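Endonuclease and methylase LlaGI (Lactococcus lactis, PDB 5FFJ) recognises specific DNA as a Type ISP restriction-modification enzyme, combining a helicase-like ATPase with a DNA methyltransferase, its nuclease having been deleted in this construct. Local coordinates at residues V846-I851 with S908-D913; G915-V920 with S980-D985; E1091-E1096 with R1131-F1136. All coordinates share one frame; numbering follows the deposited sequence.

Contact 1: residues V846-I851 with S908-D913; sequences VPITAI and SNRLND
The tip of Ile848 and the guanidinium of Arg910 meet where a beta-alpha-beta unit of the Rossmann-like methyltransferase fold closes: the chain entering strand 850-853 packs against the end of helix 899-910 and the turn leading to strand 915-922. Ile848 CD1 lies over one face of the guanidinium, offset toward its rim, 3.4 Å from Arg910 CZ, the two side chains crossing at about a right angle. Arg910 reaches this place with CG anti to the backbone N (chi1 -178°) and a bend at chi2 (59°). Val846 O stands at the edge of the guanidinium near its plane, 3.7 Å from Arg910 NH2. A weak hydrogen bond ties the guanidinium to Gln843 O. Deeper in, the Ile851 side chain crosses Arg910 at about a right angle, and its CD1 touches Arg910 CB at 4.2 Å. Leu911, just past the end of helix 899-910, places CD1 beside two peptide oxygens, 3.5 Å from Ile848 O and 3.8 Å from Thr849 O, and also packs on Ile917 of the next strand. The side chain of Asn912 sits against the Pro847-Ile848 peptide. In the second shell, Ile848 packs on Leu737 of the adjacent strand 736-738. Pro847 centres an inverse gamma turn that shapes the approach to strand 850-853, with a weak hydrogen bond of 3.1 Å from Ile848 N to Val846 O.

Contact 2: residues G915-V920 with S980-D985; sequences GVIGFV and SILVKD
Val916 has CG1 between its backbone N and carbonyl carbon (chi1 64°), leaving CG2 anti to the N and 4.3 Å from Val983 CG2. Ile917, with CG1 beside the N and CG2 anti to it, lays CG2 over the centre of the Phe919 ring, 4.0 Å above its plane, while its CB lies 4.2 Å from Leu982 CB. These side chains alternate between the faces of two antiparallel strands, 915-922 and 977-984, at the centre of the methyltransferase sheet; strand 977-984 is the reversed strand characteristic of this fold. Val916 and Val983 lie on the face covered by helix 707-725. On the other face are Ile917, Phe919 and Leu982, joined by Ile851 and Phe942.

Of the six backbone bonds, only Leu982 N to Ile917 O is weak. Gly915 N meets Lys984 O (2.7 Å, 169°) and Phe919 N meets Ser980 O (2.9 Å) in the carbonyl plane; Ile917 N and Lys984 N come from above the planes of their acceptor carbonyls. Gly915, Ile917 and Phe919 thus pair their amides and carbonyls across this contact, and Val916, Gly918 and Ile981 bond to neighbouring strands, among largely apolar side chains that would probably strengthen the bonds by excluding water.

Contact 3: residues E1091-E1096 with R1131-F1136; sequences EVDRLE and REKTQF
Charge, hydrophobic packing and a helix-end carbonyl each contribute to the joint between the last turn of helix 1074-1096 and the extended segment 1131-1136, within the specificity domain. The ionic part is a salt bridge between Asp1093 and Lys1133. Lys1133, extended beyond CG, crosses Asp1093 at about a right angle and brings NZ to 2.7 Å from Asp1093 OD1, on its syn lone pair; a weak second bond of 2.9 Å runs from Lys1133 NZ to Asp1093 OD2. Asp1093 leaves the helix pointing away from segment 1131-1136, and with CG beside the backbone N (chi1 -81°) the carboxylate comes back to the ammonium. An alanine in place of Asp1093 would remove both oxygens and would probably leave Lys1133 less firmly tied to the helix.

The apolar part centres on Val1092, where CG1 packs on the aliphatic chain of Lys1133, 3.9 Å from its CG; CG2 lies beside Glu1132 O, whose hydrogen bond comes from Tyr1088 OH. Leu1095 adds its CB, 4.2 Å from Arg1131 CD, while Leu1102 and Tyr1110 pack on its side chain.

The third part is a weak hydrogen bond from Arg1131 NE to Leu1095 O, 3.4 Å long but fairly straight (161°). The carbonyl approaches the edge of the guanidinium. A cation here would probably be welcomed by the partial negative charge of the helix C-terminus. Glu1096 OE2, 5.0 Å from Lys1133 NZ, adds negative potential, so Lys1133 would probably stay protonated and offset the repulsion between Asp1093 and Glu1096.

Overall arrangement
Contacts 1 and 2 are neighbours in the methyltransferase fold, their centres about 10 Å apart. Strands 850-853 and 915-922 run side by side in the same mixed sheet, probably joined by bonds such as Val916 N to Thr849 O, and helix 899-910 of contact 1 leads directly into the strand that opens contact 2. Strand 850-853 runs into the Asn-Pro-Pro-Tyr motif, so both contacts lie on strands beside what is probably part of the methyltransferase active site, as in related enzymes. Contact 3 comes last along the chain, in the specificity domain, about 53 Å from both others between centres, consistent with methylation and sequence recognition being assigned to different domains.

Contact 1: residues V846-I851 with S908-D913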
loop_
_atom_site.group_PDB
_atom_site.type_symbol
_atom_site.label_atom_id
_atom_site.label_comp_id
_atom_site.label_asym_id
_atom_site.label_seq_id
_atom_site.Cartn_x
_atom_site.Cartn_y
_atom_site.Cartn_z
ATOM N N VAL A 846 -22.737 -25.674 -12.200
ATOM C CA VAL A 846 -22.638 -26.403 -10.939
ATOM C C VAL A 846 -23.531 -25.779 -9.869
ATOM O O VAL A 846 -23.534 -24.559 -9.700
ATOM C CB VAL A 846 -21.181 -26.435 -10.429
ATOM C CG1 VAL A 846 -21.112 -26.847 -8.962
ATOM C CG2 VAL A 846 -20.347 -27.371 -11.284
ATOM N N PRO A 847 -24.295 -26.614 -9.145
ATOM C CA PRO A 847 -24.988 -26.105 -7.959
ATOM C C PRO A 847 -24.034 -26.039 -6.768
ATOM O O PRO A 847 -23.953 -26.982 -5.981
ATOM C CB PRO A 847 -26.101 -27.130 -7.739
ATOM C CG PRO A 847 -25.531 -28.401 -8.259
ATOM C CD PRO A 847 -24.644 -28.020 -9.419
ATOM N N ILE A 848 -23.308 -24.930 -6.658
ATOM C CA ILE A 848 -22.320 -24.748 -5.598
ATOM C C ILE A 848 -22.954 -24.753 -4.213
ATOM O O ILE A 848 -23.764 -23.889 -3.884
ATOM C CB ILE A 848 -21.547 -23.433 -5.785
ATOM C CG1 ILE A 848 -20.648 -23.531 -7.019
ATOM C CG2 ILE A 848 -20.707 -23.123 -4.546
ATOM C CD1 ILE A 848 -20.110 -22.202 -7.492
ATOM N N THR A 849 -22.536 -25.713 -3.394
ATOM C CA THR A 849 -23.142 -25.943 -2.089
ATOM C C THR A 849 -22.403 -25.182 -0.992
ATOM O O THR A 849 -22.951 -24.940 0.084
ATOM C CB THR A 849 -23.153 -27.448 -1.744
ATOM O OG1 THR A 849 -23.518 -28.206 -2.903
ATOM C CG2 THR A 849 -24.133 -27.745 -0.618
ATOM N N ALA A 850 -21.159 -24.806 -1.272
ATOM C CA ALA A 850 -20.342 -24.094 -0.296
ATOM C C ALA A 850 -19.432 -23.064 -0.959
ATOM O O ALA A 850 -18.697 -23.381 -1.895
ATOM C CB ALA A 850 -19.517 -25.077 0.508
ATOM N N ILE A 851 -19.494 -21.828 -0.469
ATOM C CA ILE A 851 -18.586 -20.774 -0.907
ATOM C C ILE A 851 -17.696 -20.394 0.274
ATOM O O ILE A 851 -18.180 -20.168 1.383
ATOM C CB ILE A 851 -19.347 -19.547 -1.447
ATOM C CG1 ILE A 851 -20.291 -19.988 -2.572
ATOM C CG2 ILE A 851 -18.365 -18.489 -1.949
ATOM C CD1 ILE A 851 -21.045 -18.863 -3.254
ATOM N N SER A 908 -24.167 -14.904 -2.057
ATOM C CA SER A 908 -25.546 -15.186 -1.673
ATOM C C SER A 908 -26.377 -15.546 -2.899
ATOM O O SER A 908 -27.252 -16.410 -2.837
ATOM C CB SER A 908 -26.165 -13.987 -0.950
ATOM O OG SER A 908 -25.758 -13.937 0.407
ATOM N N ASN A 909 -26.096 -14.876 -4.013
ATOM C CA ASN A 909 -26.758 -15.173 -5.277
ATOM C C ASN A 909 -26.258 -16.482 -5.869
ATOM O O ASN A 909 -27.049 -17.356 -6.227
ATOM C CB ASN A 909 -26.531 -14.044 -6.285
ATOM C CG ASN A 909 -27.025 -12.705 -5.784
ATOM O OD1 ASN A 909 -27.995 -12.630 -5.027
ATOM N ND2 ASN A 909 -26.359 -11.634 -6.205
ATOM N N ARG A 910 -24.940 -16.610 -5.970
ATOM C CA ARG A 910 -24.327 -17.763 -6.621
ATOM C C ARG A 910 -24.567 -19.047 -5.826
ATOM O O ARG A 910 -24.451 -20.149 -6.363
ATOM C CB ARG A 910 -22.824 -17.521 -6.814
ATOM C CG ARG A 910 -22.072 -18.642 -7.523
ATOM C CD ARG A 910 -22.625 -18.929 -8.912
ATOM N NE ARG A 910 -22.300 -20.285 -9.353
ATOM C CZ ARG A 910 -21.351 -20.600 -10.233
ATOM N NH1 ARG A 910 -20.605 -19.662 -10.810
ATOM N NH2 ARG A 910 -21.153 -21.873 -10.545
ATOM N N LEU A 911 -24.912 -18.896 -4.552
ATOM C CA LEU A 911 -25.233 -20.034 -3.698
ATOM C C LEU A 911 -26.575 -20.643 -4.126
ATOM O O LEU A 911 -27.363 -19.984 -4.806
ATOM C CB LEU A 911 -25.276 -19.592 -2.233
ATOM C CG LEU A 911 -25.523 -20.663 -1.168
ATOM C CD1 LEU A 911 -24.440 -21.740 -1.193
ATOM C CD2 LEU A 911 -25.637 -20.021 0.215
ATOM N N ASN A 912 -26.828 -21.899 -3.754
ATOM C CA ASN A 912 -28.142 -22.513 -3.967
ATOM C C ASN A 912 -28.914 -22.663 -2.653
ATOM O O ASN A 912 -28.334 -22.574 -1.571
ATOM C CB ASN A 912 -28.005 -23.879 -4.647
ATOM C CG ASN A 912 -26.927 -24.738 -4.018
ATOM O OD1 ASN A 912 -26.013 -25.203 -4.698
ATOM N ND2 ASN A 912 -27.019 -24.941 -2.707
ATOM N N ASP A 913 -30.213 -22.930 -2.760
ATOM C CA ASP A 913 -31.120 -22.916 -1.610
ATOM C C ASP A 913 -30.696 -23.882 -0.495
ATOM O O ASP A 913 -31.109 -23.734 0.657
ATOM C CB ASP A 913 -32.543 -23.242 -2.072
ATOM C CG ASP A 913 -33.152 -22.134 -2.920
ATOM O OD1 ASP A 913 -32.639 -20.994 -2.881
ATOM O OD2 ASP A 913 -34.149 -22.402 -3.621
#

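Contact 2: residues G915-V920 with S980-D985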
loop_
_atom_site.group_PDB
_atom_site.type_symbol
_atom_site.label_atom_id
_atom_site.label_comp_id
_atom_site.label_asym_id
_atom_site.label_seq_id
_atom_site.Cartn_x
_atom_site.Cartn_y
_atom_site.Cartn_z
ATOM N N GLY A 915 -27.209 -24.893 0.974
ATOM C CA GLY A 915 -25.774 -24.672 0.983
ATOM C C GLY A 915 -25.278 -23.858 2.163
ATOM O O GLY A 915 -26.001 -23.644 3.138
ATOM N N VAL A 916 -24.034 -23.399 2.062
ATOM C CA VAL A 916 -23.364 -22.715 3.159
ATOM C C VAL A 916 -22.356 -21.694 2.633
ATOM O O VAL A 916 -21.859 -21.824 1.513
ATOM C CB VAL A 916 -22.635 -23.726 4.073
ATOM C CG1 VAL A 916 -21.518 -24.430 3.308
ATOM C CG2 VAL A 916 -22.088 -23.046 5.312
ATOM N N ILE A 917 -22.070 -20.675 3.437
ATOM C CA ILE A 917 -20.963 -19.766 3.164
ATOM C C ILE A 917 -20.055 -19.720 4.387
ATOM O O ILE A 917 -20.506 -19.948 5.508
ATOM C CB ILE A 917 -21.446 -18.343 2.817
ATOM C CG1 ILE A 917 -22.606 -18.412 1.817
ATOM C CG2 ILE A 917 -20.283 -17.502 2.277
ATOM C CD1 ILE A 917 -23.008 -17.073 1.229
ATOM N N GLY A 918 -18.774 -19.450 4.160
ATOM C CA GLY A 918 -17.813 -19.287 5.236
ATOM C C GLY A 918 -16.740 -18.287 4.848
ATOM O O GLY A 918 -15.922 -18.552 3.963
ATOM N N PHE A 919 -16.744 -17.139 5.523
ATOM C CA PHE A 919 -15.858 -16.029 5.187
ATOM C C PHE A 919 -15.136 -15.460 6.405
ATOM O O PHE A 919 -15.643 -15.515 7.529
ATOM C CB PHE A 919 -16.649 -14.893 4.525
ATOM C CG PHE A 919 -16.861 -15.049 3.038
ATOM C CD1 PHE A 919 -16.125 -15.949 2.282
ATOM C CD2 PHE A 919 -17.801 -14.263 2.393
ATOM C CE1 PHE A 919 -16.334 -16.066 0.920
ATOM C CE2 PHE A 919 -18.014 -14.376 1.033
ATOM C CZ PHE A 919 -17.280 -15.276 0.296
ATOM N N VAL A 920 -13.948 -14.914 6.160
ATOM C CA VAL A 920 -13.330 -13.962 7.069
ATOM C C VAL A 920 -13.464 -12.605 6.390
ATOM O O VAL A 920 -13.041 -12.430 5.246
ATOM C CB VAL A 920 -11.846 -14.291 7.381
ATOM C CG1 VAL A 920 -11.016 -14.421 6.104
ATOM C CG2 VAL A 920 -11.251 -13.235 8.301
ATOM N N SER A 980 -17.831 -15.150 9.445
ATOM C CA SER A 980 -19.248 -15.375 9.212
ATOM C C SER A 980 -19.478 -16.681 8.480
ATOM O O SER A 980 -18.917 -16.901 7.404
ATOM C CB SER A 980 -19.843 -14.225 8.402
ATOM O OG SER A 980 -19.629 -12.993 9.060
ATOM N N ILE A 981 -20.300 -17.544 9.067
ATOM C CA ILE A 981 -20.745 -18.747 8.379
ATOM C C ILE A 981 -22.262 -18.706 8.226
ATOM O O ILE A 981 -23.011 -18.836 9.196
ATOM C CB ILE A 981 -20.311 -20.032 9.107
ATOM C CG1 ILE A 981 -20.516 -19.901 10.611
ATOM C CG2 ILE A 981 -18.844 -20.329 8.820
ATOM C CD1 ILE A 981 -20.559 -21.236 11.323
ATOM N N LEU A 982 -22.698 -18.503 6.988
ATOM C CA LEU A 982 -24.108 -18.326 6.674
ATOM C C LEU A 982 -24.697 -19.612 6.103
ATOM O O LEU A 982 -24.329 -20.041 5.008
ATOM C CB LEU A 982 -24.287 -17.171 5.686
ATOM C CG LEU A 982 -23.613 -15.858 6.096
ATOM C CD1 LEU A 982 -23.540 -14.901 4.923
ATOM C CD2 LEU A 982 -24.356 -15.216 7.253
ATOM N N VAL A 983 -25.612 -20.218 6.855
ATOM C CA VAL A 983 -26.224 -21.489 6.474
ATOM C C VAL A 983 -27.547 -21.268 5.745
ATOM O O VAL A 983 -28.436 -20.580 6.249
ATOM C CB VAL A 983 -26.465 -22.378 7.710
ATOM C CG1 VAL A 983 -27.272 -23.621 7.343
ATOM C CG2 VAL A 983 -25.138 -22.766 8.346
ATOM N N LYS A 984 -27.670 -21.872 4.565
ATOM C CA LYS A 984 -28.873 -21.744 3.751
ATOM C C LYS A 984 -29.500 -23.107 3.482
ATOM O O LYS A 984 -28.916 -23.950 2.800
ATOM C CB LYS A 984 -28.553 -21.046 2.427
ATOM C CG LYS A 984 -29.769 -20.450 1.731
ATOM C CD LYS A 984 -29.407 -19.890 0.364
ATOM C CE LYS A 984 -29.655 -18.393 0.283
ATOM N NZ LYS A 984 -29.068 -17.800 -0.951
ATOM N N ASP A 985 -30.691 -23.309 4.033
ATOM C CA ASP A 985 -31.476 -24.513 3.793
ATOM C C ASP A 985 -32.926 -24.110 3.549
ATOM O O ASP A 985 -33.238 -22.920 3.492
ATOM C CB ASP A 985 -31.370 -25.476 4.979
ATOM C CG ASP A 985 -31.707 -24.813 6.302
ATOM O OD1 ASP A 985 -30.787 -24.264 6.947
ATOM O OD2 ASP A 985 -32.891 -24.840 6.698
#

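Contact 3: residues E1091-E1096 with R1131-F1136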
loop_
_atom_site.group_PDB
_atom_site.type_symbol
_atom_site.label_atom_id
_atom_site.label_comp_id
_atom_site.label_asym_id
_atom_site.label_seq_id
_atom_site.Cartn_x
_atom_site.Cartn_y
_atom_site.Cartn_z
ATOM N N GLU A 1091 -4.782 25.058 -14.299
ATOM C CA GLU A 1091 -5.294 23.816 -14.864
ATOM C C GLU A 1091 -6.514 24.119 -15.724
ATOM O O GLU A 1091 -6.699 23.527 -16.784
ATOM C CB GLU A 1091 -5.655 22.815 -13.764
ATOM C CG GLU A 1091 -4.482 22.380 -12.895
ATOM C CD GLU A 1091 -3.416 21.625 -13.668
ATOM O OE1 GLU A 1091 -3.769 20.874 -14.602
ATOM O OE2 GLU A 1091 -2.222 21.786 -13.338
ATOM N N VAL A 1092 -7.336 25.057 -15.267
ATOM C CA VAL A 1092 -8.523 25.466 -16.009
ATOM C C VAL A 1092 -8.135 26.148 -17.319
ATOM O O VAL A 1092 -8.699 25.846 -18.372
ATOM C CB VAL A 1092 -9.405 26.411 -15.165
ATOM C CG1 VAL A 1092 -10.379 27.195 -16.042
ATOM C CG2 VAL A 1092 -10.160 25.616 -14.109
ATOM N N ASP A 1093 -7.179 27.071 -17.247
ATOM C CA ASP A 1093 -6.680 27.754 -18.435
ATOM C C ASP A 1093 -6.130 26.746 -19.440
ATOM O O ASP A 1093 -6.265 26.928 -20.651
ATOM C CB ASP A 1093 -5.595 28.773 -18.065
ATOM C CG ASP A 1093 -6.168 30.082 -17.546
ATOM O OD1 ASP A 1093 -7.263 30.484 -17.991
ATOM O OD2 ASP A 1093 -5.511 30.718 -16.695
ATOM N N ARG A 1094 -5.508 25.684 -18.934
ATOM C CA ARG A 1094 -5.015 24.612 -19.793
ATOM C C ARG A 1094 -6.185 23.921 -20.488
ATOM O O ARG A 1094 -6.146 23.690 -21.696
ATOM C CB ARG A 1094 -4.200 23.593 -18.991
ATOM C CG ARG A 1094 -3.688 22.419 -19.823
ATOM C CD ARG A 1094 -3.126 21.311 -18.956
ATOM N NE ARG A 1094 -1.925 21.721 -18.237
ATOM C CZ ARG A 1094 -1.073 20.876 -17.664
ATOM N NH1 ARG A 1094 -1.283 19.567 -17.729
ATOM N NH2 ARG A 1094 -0.005 21.339 -17.030
ATOM N N LEU A 1095 -7.218 23.595 -19.714
ATOM C CA LEU A 1095 -8.408 22.929 -20.238
ATOM C C LEU A 1095 -9.164 23.817 -21.218
ATOM O O LEU A 1095 -9.862 23.326 -22.104
ATOM C CB LEU A 1095 -9.347 22.520 -19.097
ATOM C CG LEU A 1095 -8.865 21.461 -18.100
ATOM C CD1 LEU A 1095 -9.975 21.114 -17.111
ATOM C CD2 LEU A 1095 -8.359 20.211 -18.803
ATOM N N GLU A 1096 -9.030 25.128 -21.044
ATOM C CA GLU A 1096 -9.742 26.097 -21.871
ATOM C C GLU A 1096 -9.403 25.968 -23.359
ATOM O O GLU A 1096 -10.296 25.987 -24.211
ATOM C CB GLU A 1096 -9.435 27.519 -21.396
ATOM C CG GLU A 1096 -10.664 28.283 -20.937
ATOM C CD GLU A 1096 -10.325 29.530 -20.144
ATOM O OE1 GLU A 1096 -11.173 29.969 -19.336
ATOM O OE2 GLU A 1096 -9.214 30.072 -20.327
ATOM N N ARG A 1131 -15.461 25.002 -17.125
ATOM C CA ARG A 1131 -14.367 25.961 -16.974
ATOM C C ARG A 1131 -14.736 26.978 -15.900
ATOM O O ARG A 1131 -15.317 28.027 -16.191
ATOM C CB ARG A 1131 -14.051 26.664 -18.297
ATOM C CG ARG A 1131 -13.863 25.722 -19.485
ATOM C CD ARG A 1131 -13.025 24.492 -19.139
ATOM N NE ARG A 1131 -12.731 23.689 -20.325
ATOM C CZ ARG A 1131 -13.619 22.926 -20.958
ATOM N NH1 ARG A 1131 -14.872 22.859 -20.529
ATOM N NH2 ARG A 1131 -13.256 22.232 -22.027
ATOM N N GLU A 1132 -14.396 26.649 -14.657
ATOM C CA GLU A 1132 -14.709 27.498 -13.516
ATOM C C GLU A 1132 -13.459 27.956 -12.789
ATOM O O GLU A 1132 -12.637 27.140 -12.374
ATOM C CB GLU A 1132 -15.614 26.765 -12.533
ATOM C CG GLU A 1132 -16.941 26.331 -13.126
ATOM C CD GLU A 1132 -18.107 26.457 -12.155
ATOM O OE1 GLU A 1132 -17.904 26.902 -11.003
ATOM O OE2 GLU A 1132 -19.238 26.108 -12.552
ATOM N N LYS A 1133 -13.336 29.268 -12.633
ATOM C CA LYS A 1133 -12.254 29.861 -11.863
ATOM C C LYS A 1133 -12.791 30.446 -10.562
ATOM O O LYS A 1133 -14.007 30.545 -10.377
ATOM C CB LYS A 1133 -11.550 30.948 -12.675
ATOM C CG LYS A 1133 -10.792 30.441 -13.891
ATOM C CD LYS A 1133 -9.812 31.498 -14.372
ATOM C CE LYS A 1133 -9.023 31.051 -15.585
ATOM N NZ LYS A 1133 -8.003 32.073 -15.951
ATOM N N THR A 1134 -11.882 30.826 -9.669
ATOM C CA THR A 1134 -12.258 31.466 -8.414
ATOM C C THR A 1134 -11.427 32.692 -8.097
ATOM O O THR A 1134 -10.304 32.846 -8.581
ATOM C CB THR A 1134 -12.112 30.511 -7.224
ATOM O OG1 THR A 1134 -10.781 29.987 -7.193
ATOM C CG2 THR A 1134 -13.073 29.388 -7.337
ATOM N N GLN A 1135 -11.995 33.555 -7.264
ATOM C CA GLN A 1135 -11.247 34.627 -6.639
ATOM C C GLN A 1135 -10.915 34.216 -5.214
ATOM O O GLN A 1135 -11.702 33.528 -4.561
ATOM C CB GLN A 1135 -12.042 35.933 -6.645
ATOM C CG GLN A 1135 -12.071 36.658 -7.984
ATOM C CD GLN A 1135 -12.567 38.086 -7.849
ATOM O OE1 GLN A 1135 -13.137 38.460 -6.823
ATOM N NE2 GLN A 1135 -12.348 38.894 -8.880
ATOM N N PHE A 1136 -9.743 34.621 -4.738
ATOM C CA PHE A 1136 -9.396 34.436 -3.339
ATOM C C PHE A 1136 -9.998 35.564 -2.513
ATOM O O PHE A 1136 -9.642 36.731 -2.685
ATOM C CB PHE A 1136 -7.883 34.388 -3.143
ATOM C CG PHE A 1136 -7.457 34.637 -1.727
ATOM C CD1 PHE A 1136 -7.627 33.665 -0.755
ATOM C CD2 PHE A 1136 -6.898 35.850 -1.365
ATOM C CE1 PHE A 1136 -7.240 33.897 0.553
ATOM C CE2 PHE A 1136 -6.509 36.088 -0.060
ATOM C CZ PHE A 1136 -6.682 35.112 0.899
#